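Local coordinates for protein fiber KNOB domain (Avirulent turkey hemorrhagic enteritis virus, PDB 4D63) that forms the trimeric head of an adenovirus fibre, binds sialic acid and so probably takes part in attaching the virus to host cells, at residues G55-K60 with L65-V70; D104-M109 with T113-L118; Q132-L137 with S142-G147. All blocks are in the same frame, centred on the assembly; numbering follows the deposited sequence.

Contact 1. Residues G55-K60 with L65-V70; sequences GQFVTK and LRYKFV
Backbone hydrogen bonds tie G55 to Y67 and F57 to L65. Each of these two pairs is closed by two bonds. G55 N reaches Y67 O at 2.9 Å, and the return bond from Y67 N to G55 O is nearly straight, 176° at the hydrogen. L65 N to F57 O is the shortest of the four, at 2.7 Å. Q56 and R66 lie between them as a non-hydrogen-bonded pair. There the strands come close enough for Q56 CA to approach L65 O at 3.2 Å, a CA-H...O contact.

The aromatic contacts lie on the face that carries F57, L65 and Y67. CG of Y67 sits between the backbone N and the carbonyl carbon (chi1 62°), which folds the ring back over the opposite strand. One ring face then rests on the backbone of G55 and Q56. G55 CA makes a CH-pi contact, 3.9 Å from the Y67 ring centroid. Having no side chain, G55 lets the ring lie this close.

This is a beta hairpin of strands 53-59 and 64-71, antiparallel neighbours in the main sheet of the fibre head. V58 bonds through its backbone to N119 on one flank, and R66 to I81 on the other.

Beyond G55, the Y67 ring meets the F57 ring. CE2 of F57 and CE2 of Y67 are 3.5 Å apart, and the planes are inclined at 45°. L65 packs more loosely beside F57, with L118 of strand 113-120 touching both.

The other face carries Q56 and R66 and is more exposed. Their aliphatic parts meet at Q56 CB and R66 CG, 3.9 Å apart. The guanidinium of R66 turns to D82, with which it forms a salt bridge.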
ATOM      1  N   GLY A  55      12.965 -11.295 -15.061  1.00 42.80           N
ATOM      2  CA  GLY A  55      12.058 -11.069 -16.182  1.00 40.81           C
ATOM      3  C   GLY A  55      12.044  -9.589 -16.540  1.00 38.65           C
ATOM      4  O   GLY A  55      12.673  -8.782 -15.869  1.00 41.86           O
ATOM      5  N   GLN A  56      11.355  -9.231 -17.613  1.00 39.87           N
ATOM      6  CA  GLN A  56      11.095  -7.839 -17.881  1.00 43.14           C
ATOM      7  C   GLN A  56       9.863  -7.645 -18.758  1.00 41.54           C
ATOM      8  O   GLN A  56       9.363  -8.593 -19.405  1.00 37.89           O
ATOM      9  CB  GLN A  56      12.342  -7.108 -18.446  1.00 46.45           C
ATOM     10  CG  GLN A  56      12.771  -7.486 -19.860  1.00 49.73           C
ATOM     11  CD  GLN A  56      13.373  -8.858 -19.916  1.00 56.18           C
ATOM     12  OE1 GLN A  56      14.288  -9.172 -19.153  1.00 58.62           O
ATOM     13  NE2 GLN A  56      12.858  -9.696 -20.811  1.00 59.67           N
ATOM     14  N   PHE A  57       9.361  -6.412 -18.710  1.00 38.45           N
ATOM     15  CA  PHE A  57       8.406  -5.916 -19.645  1.00 36.04           C
ATOM     16  C   PHE A  57       9.153  -4.905 -20.470  1.00 35.58           C
ATOM     17  O   PHE A  57      10.202  -4.384 -20.065  1.00 39.19           O
ATOM     18  CB  PHE A  57       7.250  -5.202 -18.953  1.00 38.79           C
ATOM     19  CG  PHE A  57       6.406  -6.074 -18.067  1.00 39.88           C
ATOM     20  CD1 PHE A  57       5.477  -6.924 -18.606  1.00 38.54           C
ATOM     21  CD2 PHE A  57       6.505  -5.987 -16.688  1.00 38.63           C
ATOM     22  CE1 PHE A  57       4.676  -7.704 -17.804  1.00 41.96           C
ATOM     23  CE2 PHE A  57       5.713  -6.771 -15.877  1.00 40.46           C
ATOM     24  CZ  PHE A  57       4.791  -7.631 -16.434  1.00 43.33           C
ATOM     25  N   VAL A  58       8.586  -4.603 -21.625  1.00 37.79           N
ATOM     26  CA  VAL A  58       9.118  -3.581 -22.497  1.00 37.98           C
ATOM     27  C   VAL A  58       7.969  -2.674 -22.905  1.00 36.72           C
ATOM     28  O   VAL A  58       6.851  -3.144 -23.138  1.00 35.15           O
ATOM     29  CB  VAL A  58       9.796  -4.210 -23.739  1.00 42.43           C
ATOM     30  CG1 VAL A  58      10.363  -3.125 -24.643  1.00 43.57           C
ATOM     31  CG2 VAL A  58      10.913  -5.158 -23.287  1.00 43.10           C
ATOM     32  N   THR A  59       8.242  -1.370 -22.956  1.00 37.58           N
ATOM     33  CA  THR A  59       7.231  -0.382 -23.316  1.00 40.35           C
ATOM     34  C   THR A  59       7.234  -0.115 -24.811  1.00 42.47           C
ATOM     35  O   THR A  59       8.122  -0.568 -25.520  1.00 43.91           O
ATOM     36  CB  THR A  59       7.486   0.967 -22.613  1.00 39.81           C
ATOM     37  OG1 THR A  59       8.644   1.581 -23.178  1.00 34.32           O
ATOM     38  CG2 THR A  59       7.699   0.782 -21.079  1.00 40.01           C
ATOM     39  N   LYS A  60       6.242   0.659 -25.252  1.00 48.08           N
ATOM     40  CA  LYS A  60       6.107   1.141 -26.632  1.00 52.22           C
ATOM     41  C   LYS A  60       7.349   1.836 -27.162  1.00 49.79           C
ATOM     42  O   LYS A  60       7.594   1.823 -28.352  1.00 48.45           O
ATOM     43  CB  LYS A  60       4.928   2.126 -26.761  1.00 56.59           C
ATOM     44  CG  LYS A  60       3.650   1.574 -27.389  1.00 64.05           C
ATOM     45  CD  LYS A  60       2.536   2.636 -27.355  1.00 72.30           C
ATOM     46  CE  LYS A  60       1.482   2.462 -28.458  1.00 76.97           C
ATOM     47  NZ  LYS A  60       0.614   1.240 -28.302  1.00 74.77           N
ATOM     48  N   LEU A  65      11.510  -2.611 -18.425  1.00 42.90           N
ATOM     49  CA  LEU A  65      11.203  -2.607 -16.996  1.00 38.90           C
ATOM     50  C   LEU A  65      11.507  -3.971 -16.449  1.00 37.35           C
ATOM     51  O   LEU A  65      10.768  -4.938 -16.688  1.00 36.76           O
ATOM     52  CB  LEU A  65       9.732  -2.265 -16.719  1.00 37.91           C
ATOM     53  CG  LEU A  65       9.173  -1.045 -17.430  1.00 37.92           C
ATOM     54  CD1 LEU A  65       7.711  -0.893 -17.061  1.00 38.94           C
ATOM     55  CD2 LEU A  65       9.953   0.232 -17.116  1.00 39.29           C
ATOM     56  N   ARG A  66      12.577  -4.044 -15.678  1.00 36.96           N
ATOM     57  CA  ARG A  66      13.019  -5.298 -15.158  1.00 42.89           C
ATOM     58  C   ARG A  66      12.360  -5.612 -13.813  1.00 41.84           C
ATOM     59  O   ARG A  66      12.082  -4.718 -13.004  1.00 35.25           O
ATOM     60  CB  ARG A  66      14.551  -5.292 -15.059  1.00 48.50           C
ATOM     61  CG  ARG A  66      15.201  -5.317 -16.441  1.00 54.96           C
ATOM     62  CD  ARG A  66      16.654  -4.902 -16.413  1.00 62.63           C
ATOM     63  NE  ARG A  66      17.402  -5.513 -15.304  1.00 69.72           N
ATOM     64  CZ  ARG A  66      17.805  -4.896 -14.180  1.00 76.68           C
ATOM     65  NH1 ARG A  66      17.545  -3.605 -13.946  1.00 72.25           N
ATOM     66  NH2 ARG A  66      18.490  -5.589 -13.265  1.00 77.38           N
ATOM     67  N   TYR A  67      12.132  -6.903 -13.600  1.00 39.63           N
ATOM     68  CA  TYR A  67      11.591  -7.394 -12.359  1.00 42.86           C
ATOM     69  C   TYR A  67      12.144  -8.770 -11.998  1.00 39.82           C
ATOM     70  O   TYR A  67      12.668  -9.461 -12.856  1.00 43.95           O
ATOM     71  CB  TYR A  67      10.072  -7.461 -12.484  1.00 41.81           C
ATOM     72  CG  TYR A  67       9.551  -8.384 -13.544  1.00 41.59           C
ATOM     73  CD1 TYR A  67       9.488  -9.774 -13.326  1.00 44.40           C
ATOM     74  CD2 TYR A  67       9.091  -7.891 -14.749  1.00 40.24           C
ATOM     75  CE1 TYR A  67       8.992 -10.631 -14.297  1.00 43.38           C
ATOM     76  CE2 TYR A  67       8.587  -8.746 -15.717  1.00 46.32           C
ATOM     77  CZ  TYR A  67       8.546 -10.112 -15.484  1.00 43.15           C
ATOM     78  OH  TYR A  67       8.023 -10.961 -16.431  1.00 48.34           O
ATOM     79  N   LYS A  68      12.006  -9.141 -10.731  1.00 39.07           N
ATOM     80  CA  LYS A  68      12.196 -10.523 -10.254  1.00 40.32           C
ATOM     81  C   LYS A  68      10.856 -11.021  -9.754  1.00 40.26           C
ATOM     82  O   LYS A  68      10.096 -10.240  -9.182  1.00 37.88           O
ATOM     83  CB  LYS A  68      13.137 -10.568  -9.063  1.00 43.73           C
ATOM     84  CG  LYS A  68      14.602 -10.350  -9.351  1.00 54.11           C
ATOM     85  CD  LYS A  68      15.370 -10.266  -8.024  1.00 61.63           C
ATOM     86  CE  LYS A  68      16.861 -10.547  -8.187  1.00 66.54           C
ATOM     87  NZ  LYS A  68      17.501  -9.801  -9.304  1.00 70.31           N
ATOM     88  N   PHE A  69      10.589 -12.320  -9.892  1.00 40.99           N
ATOM     89  CA  PHE A  69       9.370 -12.922  -9.365  1.00 42.03           C
ATOM     90  C   PHE A  69       9.551 -14.316  -8.758  1.00 46.30           C
ATOM     91  O   PHE A  69      10.577 -14.984  -8.945  1.00 46.11           O
ATOM     92  CB  PHE A  69       8.276 -13.002 -10.443  1.00 43.13           C
ATOM     93  CG  PHE A  69       8.522 -14.052 -11.498  1.00 45.10           C
ATOM     94  CD1 PHE A  69       9.334 -13.779 -12.598  1.00 47.22           C
ATOM     95  CD2 PHE A  69       7.944 -15.315 -11.397  1.00 50.26           C
ATOM     96  CE1 PHE A  69       9.573 -14.742 -13.569  1.00 50.44           C
ATOM     97  CE2 PHE A  69       8.190 -16.288 -12.362  1.00 53.23           C
ATOM     98  CZ  PHE A  69       9.004 -15.996 -13.453  1.00 51.61           C
ATOM     99  N   VAL A  70       8.489 -14.730  -8.063  1.00 45.41           N
ATOM    100  CA  VAL A  70       8.344 -16.025  -7.457  1.00 46.54           C
ATOM    101  C   VAL A  70       6.931 -16.480  -7.788  1.00 49.50           C
ATOM    102  O   VAL A  70       5.979 -15.741  -7.583  1.00 43.08           O
ATOM    103  CB  VAL A  70       8.602 -15.904  -5.940  1.00 51.73           C
ATOM    104  CG1 VAL A  70       7.716 -16.812  -5.104  1.00 55.55           C
ATOM    105  CG2 VAL A  70      10.080 -16.148  -5.664  1.00 53.05           C
TER

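Contact 2. Residues D104-M109 with T113-L118; sequences DFLSPM and TYIVPL
A loop without regular structure, 104-109, lies along strand 113-118 of the fibre head and is joined to it by one direct backbone hydrogen bond and two waters. L106 N donates to I115 O at 2.8 Å, nearly in line with the carbonyl. One water donates to both D104 O and P117 O. The other accepts from I115 N and donates to L106 O. The waters bridge backbone groups of the loop and the strand that do not bond to each other directly.

The edge of the Y114 ring points to the face of the F105 ring, with planes at 59° and centroids 5.3 Å apart. Y114 CB lies over that F105 face, while V116 CG2 meets the F105 ring edge, 3.5 Å from CD1. M109 covers a face of Y114. CG anti to the backbone N (chi1 179°) puts M109 CG over the Y114 ring, 3.4 Å from CE2. The bends at chi2 and chi3 then carry SD and CE along the ring toward the hydroxyl. SD sits obliquely above the ring, a Met-aromatic contact.

L106 splits its two methyls: CD1 touches I115 CG2 and CD2 touches P117 CG at 3.6 Å.

Strand 113-120 is hydrogen-bonded to strand 157-163, through Y114 with I162 and V116 with M160. F105 and Y114 both pack on I174 of strand 171-176. L106 also touches P90 of a neighbouring subunit.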
ATOM      1  N   ASP A 104       5.052   6.416 -23.900  1.00 43.30           N
ATOM      2  CA  ASP A 104       4.721   5.105 -23.291  1.00 40.79           C
ATOM      3  C   ASP A 104       3.203   4.911 -22.944  1.00 42.45           C
ATOM      4  O   ASP A 104       2.775   3.787 -22.636  1.00 38.66           O
ATOM      5  CB  ASP A 104       5.572   4.877 -22.027  1.00 41.14           C
ATOM      6  CG  ASP A 104       7.073   4.892 -22.303  1.00 44.75           C
ATOM      7  OD1 ASP A 104       7.493   4.086 -23.132  1.00 45.24           O
ATOM      8  OD2 ASP A 104       7.839   5.703 -21.690  1.00 47.35           O
ATOM      9  N   PHE A 105       2.403   5.985 -22.983  1.00 41.76           N
ATOM     10  CA  PHE A 105       0.980   5.910 -22.623  1.00 45.40           C
ATOM     11  C   PHE A 105       0.078   5.846 -23.831  1.00 47.08           C
ATOM     12  O   PHE A 105       0.406   6.357 -24.909  1.00 53.22           O
ATOM     13  CB  PHE A 105       0.513   7.140 -21.831  1.00 48.83           C
ATOM     14  CG  PHE A 105       1.347   7.450 -20.634  1.00 50.50           C
ATOM     15  CD1 PHE A 105       1.717   6.450 -19.753  1.00 52.44           C
ATOM     16  CD2 PHE A 105       1.767   8.747 -20.392  1.00 54.16           C
ATOM     17  CE1 PHE A 105       2.505   6.739 -18.652  1.00 54.77           C
ATOM     18  CE2 PHE A 105       2.558   9.043 -19.304  1.00 53.26           C
ATOM     19  CZ  PHE A 105       2.926   8.036 -18.429  1.00 54.73           C
ATOM     20  N   LEU A 106      -1.094   5.272 -23.621  1.00 46.28           N
ATOM     21  CA  LEU A 106      -2.143   5.294 -24.624  1.00 47.19           C
ATOM     22  C   LEU A 106      -2.801   6.651 -24.665  1.00 49.33           C
ATOM     23  O   LEU A 106      -2.852   7.372 -23.657  1.00 50.79           O
ATOM     24  CB  LEU A 106      -3.204   4.223 -24.355  1.00 43.59           C
ATOM     25  CG  LEU A 106      -2.717   2.784 -24.464  1.00 44.25           C
ATOM     26  CD1 LEU A 106      -3.891   1.845 -24.293  1.00 45.83           C
ATOM     27  CD2 LEU A 106      -2.015   2.496 -25.782  1.00 45.06           C
ATOM     28  N   SER A 107      -3.299   6.966 -25.859  1.00 58.41           N
ATOM     29  CA  SER A 107      -4.114   8.145 -26.135  1.00 65.23           C
ATOM     30  C   SER A 107      -5.484   7.713 -26.705  1.00 68.94           C
ATOM     31  O   SER A 107      -5.543   6.870 -27.610  1.00 72.62           O
ATOM     32  CB  SER A 107      -3.391   9.043 -27.134  1.00 63.67           C
ATOM     33  OG  SER A 107      -3.672  10.398 -26.860  1.00 66.95           O
ATOM     34  N   PRO A 108      -6.595   8.287 -26.191  1.00 75.22           N
ATOM     35  CA  PRO A 108      -6.728   9.383 -25.215  1.00 74.60           C
ATOM     36  C   PRO A 108      -6.681   8.971 -23.740  1.00 69.86           C
ATOM     37  O   PRO A 108      -7.120   7.880 -23.362  1.00 72.23           O
ATOM     38  CB  PRO A 108      -8.113   9.953 -25.531  1.00 79.08           C
ATOM     39  CG  PRO A 108      -8.898   8.748 -25.972  1.00 81.36           C
ATOM     40  CD  PRO A 108      -7.920   7.808 -26.646  1.00 78.00           C
ATOM     41  N   MET A 109      -6.176   9.882 -22.921  1.00 67.51           N
ATOM     42  CA  MET A 109      -6.115   9.705 -21.477  1.00 67.02           C
ATOM     43  C   MET A 109      -7.380  10.317 -20.845  1.00 62.15           C
ATOM     44  O   MET A 109      -7.653  11.520 -20.995  1.00 62.15           O
ATOM     45  CB  MET A 109      -4.827  10.359 -20.932  1.00 65.35           C
ATOM     46  CG  MET A 109      -4.633  10.281 -19.421  1.00 69.47           C
ATOM     47  SD  MET A 109      -5.703  11.338 -18.386  1.00 74.45           S
ATOM     48  CE  MET A 109      -5.221  12.996 -18.885  1.00 75.68           C
ATOM     49  N   THR A 113      -5.961   8.659 -15.701  1.00 36.43           N
ATOM     50  CA  THR A 113      -5.629   7.260 -15.823  1.00 35.38           C
ATOM     51  C   THR A 113      -4.676   7.117 -16.993  1.00 36.06           C
ATOM     52  O   THR A 113      -5.041   7.441 -18.126  1.00 34.51           O
ATOM     53  CB  THR A 113      -6.906   6.434 -16.002  1.00 34.54           C
ATOM     54  OG1 THR A 113      -7.705   6.641 -14.845  1.00 33.60           O
ATOM     55  CG2 THR A 113      -6.609   4.935 -16.151  1.00 33.59           C
ATOM     56  N   TYR A 114      -3.435   6.708 -16.689  1.00 34.37           N
ATOM     57  CA  TYR A 114      -2.390   6.557 -17.696  1.00 34.21           C
ATOM     58  C   TYR A 114      -2.105   5.074 -17.890  1.00 34.20           C
ATOM     59  O   TYR A 114      -1.720   4.362 -16.965  1.00 31.46           O
ATOM     60  CB  TYR A 114      -1.137   7.364 -17.297  1.00 36.59           C
ATOM     61  CG  TYR A 114      -1.494   8.836 -17.131  1.00 42.14           C
ATOM     62  CD1 TYR A 114      -2.091   9.297 -15.958  1.00 44.41           C
ATOM     63  CD2 TYR A 114      -1.309   9.749 -18.171  1.00 44.39           C
ATOM     64  CE1 TYR A 114      -2.451  10.624 -15.807  1.00 49.84           C
ATOM     65  CE2 TYR A 114      -1.676  11.083 -18.025  1.00 47.05           C
ATOM     66  CZ  TYR A 114      -2.262  11.511 -16.849  1.00 47.27           C
ATOM     67  OH  TYR A 114      -2.644  12.839 -16.690  1.00 56.49           O
ATOM     68  N   ILE A 115      -2.318   4.621 -19.114  1.00 34.00           N
ATOM     69  CA  ILE A 115      -2.231   3.226 -19.465  1.00 36.07           C
ATOM     70  C   ILE A 115      -0.978   2.979 -20.281  1.00 36.89           C
ATOM     71  O   ILE A 115      -0.787   3.581 -21.351  1.00 35.99           O
ATOM     72  CB  ILE A 115      -3.468   2.789 -20.275  1.00 36.80           C
ATOM     73  CG1 ILE A 115      -4.748   3.104 -19.483  1.00 38.11           C
ATOM     74  CG2 ILE A 115      -3.367   1.312 -20.624  1.00 37.67           C
ATOM     75  CD1 ILE A 115      -6.034   2.622 -20.128  1.00 40.99           C
ATOM     76  N   VAL A 116      -0.150   2.076 -19.762  1.00 37.12           N
ATOM     77  CA  VAL A 116       1.138   1.739 -20.327  1.00 36.49           C
ATOM     78  C   VAL A 116       1.074   0.325 -20.909  1.00 36.75           C
ATOM     79  O   VAL A 116       1.223  -0.634 -20.167  1.00 36.19           O
ATOM     80  CB  VAL A 116       2.245   1.790 -19.245  1.00 38.03           C
ATOM     81  CG1 VAL A 116       3.607   1.428 -19.844  1.00 37.66           C
ATOM     82  CG2 VAL A 116       2.305   3.172 -18.597  1.00 38.83           C
ATOM     83  N   PRO A 117       0.825   0.182 -22.239  1.00 38.61           N
ATOM     84  CA  PRO A 117       0.843  -1.167 -22.842  1.00 40.75           C
ATOM     85  C   PRO A 117       2.226  -1.711 -22.740  1.00 39.03           C
ATOM     86  O   PRO A 117       3.180  -0.950 -22.910  1.00 39.12           O
ATOM     87  CB  PRO A 117       0.488  -0.935 -24.317  1.00 42.05           C
ATOM     88  CG  PRO A 117       0.712   0.506 -24.546  1.00 44.63           C
ATOM     89  CD  PRO A 117       0.506   1.216 -23.233  1.00 41.04           C
ATOM     90  N   LEU A 118       2.327  -2.992 -22.409  1.00 38.23           N
ATOM     91  CA  LEU A 118       3.615  -3.669 -22.216  1.00 40.50           C
ATOM     92  C   LEU A 118       3.695  -4.920 -23.108  1.00 42.40           C
ATOM     93  O   LEU A 118       2.671  -5.467 -23.541  1.00 40.34           O
ATOM     94  CB  LEU A 118       3.775  -4.085 -20.743  1.00 39.27           C
ATOM     95  CG  LEU A 118       3.751  -2.957 -19.691  1.00 38.63           C
ATOM     96  CD1 LEU A 118       3.444  -3.504 -18.307  1.00 37.54           C
ATOM     97  CD2 LEU A 118       5.047  -2.161 -19.705  1.00 39.70           C
TER
HETATM   98  O   HOH W   1       4.254   1.572 -23.344  1.00 38.41           O
HETATM   99  O   HOH W   2      -3.566   6.195 -21.081  1.00 36.17           O

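Contact 3. Residues Q132-L137 with S142-G147; sequences QLEVIL and SFIQVG
E134 and S142 are joined by a side-chain hydrogen bond across the hairpin of strands 129-137 and 142-154. S142 OG donates to E134 OE2 at 2.8 Å and uses the anti lone pair of that oxygen. The glutamate gets there by an extended chain, with CG opposite the backbone N (chi1 -174°). Its other oxygen, OE1, has a long, weak ion pair with K177, just past strand 171-176. I144 CD1 lies against the aliphatic part of E134, 3.7 Å from CG.

The backbone is held by four bonds in two antiparallel pairs. L133 N to Q145 O is 2.9 Å, and Q145 N returns to L133 O at 3.1 Å. V135 N to F143 O and F143 N to V135 O are both 2.9 Å. Between the pairs, E134 turns its backbone to K175 on the next strand.

Q145 is buried, and its OE1 accepts from N165 N. At the hairpin end, L137 CD1 meets the edge of the F143 ring, 3.6 Å from CE1. At the other end, L133 CD1 lies 3.7 Å from G147 CA. Q132 NE2 bonds to Q163 OE1 of a neighbouring subunit.

The L133, V135 and F143 face is mainly apolar, and the buried Q145 amide there has its own polar partners. The E134 and S142 face is mixed, with I136 and I144 beside the polar pair. There the S142 hydroxyl and, more weakly, K177 would be expected to help stabilise the negative charge of E134.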
ATOM      1  N   GLN A 132       4.650   6.386  -4.726  1.00 32.13           N
ATOM      2  CA  GLN A 132       5.052   7.791  -4.747  1.00 35.31           C
ATOM      3  C   GLN A 132       5.285   8.088  -6.177  1.00 33.61           C
ATOM      4  O   GLN A 132       6.051   7.404  -6.816  1.00 35.54           O
ATOM      5  CB  GLN A 132       6.379   8.054  -4.043  1.00 37.70           C
ATOM      6  CG  GLN A 132       6.436   7.629  -2.623  1.00 40.34           C
ATOM      7  CD  GLN A 132       7.858   7.497  -2.105  1.00 43.26           C
ATOM      8  OE1 GLN A 132       8.513   6.441  -2.229  1.00 38.98           O
ATOM      9  NE2 GLN A 132       8.328   8.563  -1.475  1.00 47.15           N
ATOM     10  N   LEU A 133       4.604   9.100  -6.680  1.00 33.30           N
ATOM     11  CA  LEU A 133       4.787   9.571  -8.036  1.00 35.36           C
ATOM     12  C   LEU A 133       5.321  10.965  -8.034  1.00 33.50           C
ATOM     13  O   LEU A 133       5.024  11.734  -7.151  1.00 32.97           O
ATOM     14  CB  LEU A 133       3.463   9.696  -8.742  1.00 35.88           C
ATOM     15  CG  LEU A 133       2.784   8.409  -9.099  1.00 38.33           C
ATOM     16  CD1 LEU A 133       1.571   8.826  -9.913  1.00 35.99           C
ATOM     17  CD2 LEU A 133       3.760   7.503  -9.856  1.00 38.38           C
ATOM     18  N   GLU A 134       6.054  11.294  -9.075  1.00 34.41           N
ATOM     19  CA  GLU A 134       6.296  12.664  -9.390  1.00 38.43           C
ATOM     20  C   GLU A 134       5.832  12.807 -10.818  1.00 36.55           C
ATOM     21  O   GLU A 134       6.237  12.049 -11.687  1.00 37.29           O
ATOM     22  CB  GLU A 134       7.772  13.021  -9.227  1.00 40.52           C
ATOM     23  CG  GLU A 134       8.022  14.497  -9.424  1.00 42.62           C
ATOM     24  CD  GLU A 134       9.435  14.922  -9.110  1.00 49.27           C
ATOM     25  OE1 GLU A 134      10.311  14.054  -8.881  1.00 56.71           O
ATOM     26  OE2 GLU A 134       9.656  16.146  -9.096  1.00 50.22           O
ATOM     27  N   VAL A 135       4.937  13.762 -11.031  1.00 39.39           N
ATOM     28  CA  VAL A 135       4.271  13.973 -12.301  1.00 38.71           C
ATOM     29  C   VAL A 135       4.842  15.270 -12.853  1.00 40.86           C
ATOM     30  O   VAL A 135       4.663  16.317 -12.242  1.00 39.89           O
ATOM     31  CB  VAL A 135       2.770  14.093 -12.055  1.00 42.81           C
ATOM     32  CG1 VAL A 135       2.061  14.563 -13.303  1.00 45.75           C
ATOM     33  CG2 VAL A 135       2.211  12.746 -11.599  1.00 42.26           C
ATOM     34  N   ILE A 136       5.590  15.182 -13.955  1.00 40.22           N
ATOM     35  CA  ILE A 136       6.253  16.346 -14.557  1.00 40.19           C
ATOM     36  C   ILE A 136       5.368  16.879 -15.695  1.00 38.55           C
ATOM     37  O   ILE A 136       5.074  16.132 -16.641  1.00 36.93           O
ATOM     38  CB  ILE A 136       7.623  16.008 -15.220  1.00 42.16           C
ATOM     39  CG1 ILE A 136       8.473  15.018 -14.435  1.00 43.62           C
ATOM     40  CG2 ILE A 136       8.420  17.277 -15.484  1.00 46.28           C
ATOM     41  CD1 ILE A 136       8.796  15.473 -13.059  1.00 43.13           C
ATOM     42  N   LEU A 137       4.973  18.150 -15.621  1.00 38.35           N
ATOM     43  CA  LEU A 137       4.186  18.783 -16.686  1.00 41.38           C
ATOM     44  C   LEU A 137       5.078  19.265 -17.830  1.00 44.54           C
ATOM     45  O   LEU A 137       6.302  19.394 -17.672  1.00 40.10           O
ATOM     46  CB  LEU A 137       3.381  19.957 -16.123  1.00 42.79           C
ATOM     47  CG  LEU A 137       2.323  19.638 -15.073  1.00 44.89           C
ATOM     48  CD1 LEU A 137       1.451  20.848 -14.826  1.00 48.66           C
ATOM     49  CD2 LEU A 137       1.456  18.476 -15.512  1.00 48.99           C
ATOM     50  N   SER A 142       6.172  20.281 -11.520  1.00 44.23           N
ATOM     51  CA  SER A 142       6.023  18.910 -11.106  1.00 47.27           C
ATOM     52  C   SER A 142       5.224  18.839  -9.817  1.00 48.36           C
ATOM     53  O   SER A 142       5.230  19.782  -9.010  1.00 44.96           O
ATOM     54  CB  SER A 142       7.400  18.217 -10.963  1.00 48.25           C
ATOM     55  OG  SER A 142       7.949  18.328  -9.659  1.00 49.21           O
ATOM     56  N   PHE A 143       4.516  17.718  -9.651  1.00 46.43           N
ATOM     57  CA  PHE A 143       3.681  17.485  -8.481  1.00 46.46           C
ATOM     58  C   PHE A 143       3.970  16.107  -7.907  1.00 43.86           C
ATOM     59  O   PHE A 143       4.014  15.104  -8.627  1.00 38.76           O
ATOM     60  CB  PHE A 143       2.200  17.676  -8.856  1.00 50.37           C
ATOM     61  CG  PHE A 143       1.919  19.051  -9.405  1.00 54.63           C
ATOM     62  CD1 PHE A 143       2.211  19.356 -10.736  1.00 54.69           C
ATOM     63  CD2 PHE A 143       1.454  20.065  -8.571  1.00 55.77           C
ATOM     64  CE1 PHE A 143       2.019  20.635 -11.234  1.00 56.71           C
ATOM     65  CE2 PHE A 143       1.254  21.348  -9.068  1.00 55.06           C
ATOM     66  CZ  PHE A 143       1.537  21.630 -10.398  1.00 55.95           C
ATOM     67  N   ILE A 144       4.194  16.067  -6.607  1.00 40.48           N
ATOM     68  CA  ILE A 144       4.352  14.823  -5.911  1.00 42.38           C
ATOM     69  C   ILE A 144       2.970  14.381  -5.503  1.00 39.88           C
ATOM     70  O   ILE A 144       2.220  15.174  -4.919  1.00 41.17           O
ATOM     71  CB  ILE A 144       5.219  14.989  -4.645  1.00 47.37           C
ATOM     72  CG1 ILE A 144       6.608  15.524  -5.010  1.00 53.11           C
ATOM     73  CG2 ILE A 144       5.311  13.673  -3.862  1.00 45.16           C
ATOM     74  CD1 ILE A 144       7.459  14.539  -5.800  1.00 56.46           C
ATOM     75  N   GLN A 145       2.668  13.105  -5.754  1.00 38.33           N
ATOM     76  CA  GLN A 145       1.351  12.516  -5.512  1.00 36.31           C
ATOM     77  C   GLN A 145       1.456  11.098  -5.040  1.00 34.73           C
ATOM     78  O   GLN A 145       2.419  10.409  -5.358  1.00 31.57           O
ATOM     79  CB  GLN A 145       0.546  12.495  -6.816  1.00 39.97           C
ATOM     80  CG  GLN A 145       0.080  13.871  -7.252  1.00 41.15           C
ATOM     81  CD  GLN A 145      -0.639  13.860  -8.575  1.00 44.09           C
ATOM     82  OE1 GLN A 145      -0.761  12.823  -9.220  1.00 49.36           O
ATOM     83  NE2 GLN A 145      -1.102  15.029  -9.003  1.00 43.84           N
ATOM     84  N   VAL A 146       0.437  10.660  -4.303  1.00 35.16           N
ATOM     85  CA  VAL A 146       0.158   9.243  -4.116  1.00 34.69           C
ATOM     86  C   VAL A 146      -0.562   8.714  -5.363  1.00 37.25           C
ATOM     87  O   VAL A 146      -1.713   9.117  -5.672  1.00 38.80           O
ATOM     88  CB  VAL A 146      -0.713   8.974  -2.889  1.00 37.36           C
ATOM     89  CG1 VAL A 146      -0.830   7.477  -2.642  1.00 33.27           C
ATOM     90  CG2 VAL A 146      -0.144   9.707  -1.663  1.00 39.47           C
ATOM     91  N   GLY A 147       0.137   7.831  -6.084  1.00 33.87           N
ATOM     92  CA  GLY A 147      -0.398   7.186  -7.278  1.00 32.74           C
ATOM     93  C   GLY A 147      -0.907   5.819  -6.914  1.00 32.02           C
ATOM     94  O   GLY A 147      -0.595   5.301  -5.824  1.00 30.87           O
TER

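Overall arrangement
The contacts follow one another along the chain, and all reach the same antiparallel sheet. Contacts 1 and 3 are hairpins on opposite sides of the chain's centre, with centres about 22 Å apart. Contact 2 joins a loop to strand 113-120, which neighbours strand 53-59 of contact 1. These two touch: T59 OG1 probably bonds to D104 OD1, and K60 packs on L106 and P117. Contact 3 touches neither; its nearest atoms are about 6 Å from contact 2. Strand 142-154, which begins in contact 3, runs on to T152, V153 and K154 of the sialic acid pocket. The sheet thus connects the hairpins with the ligand site, and all three contacts meet neighbouring subunits of the trimer.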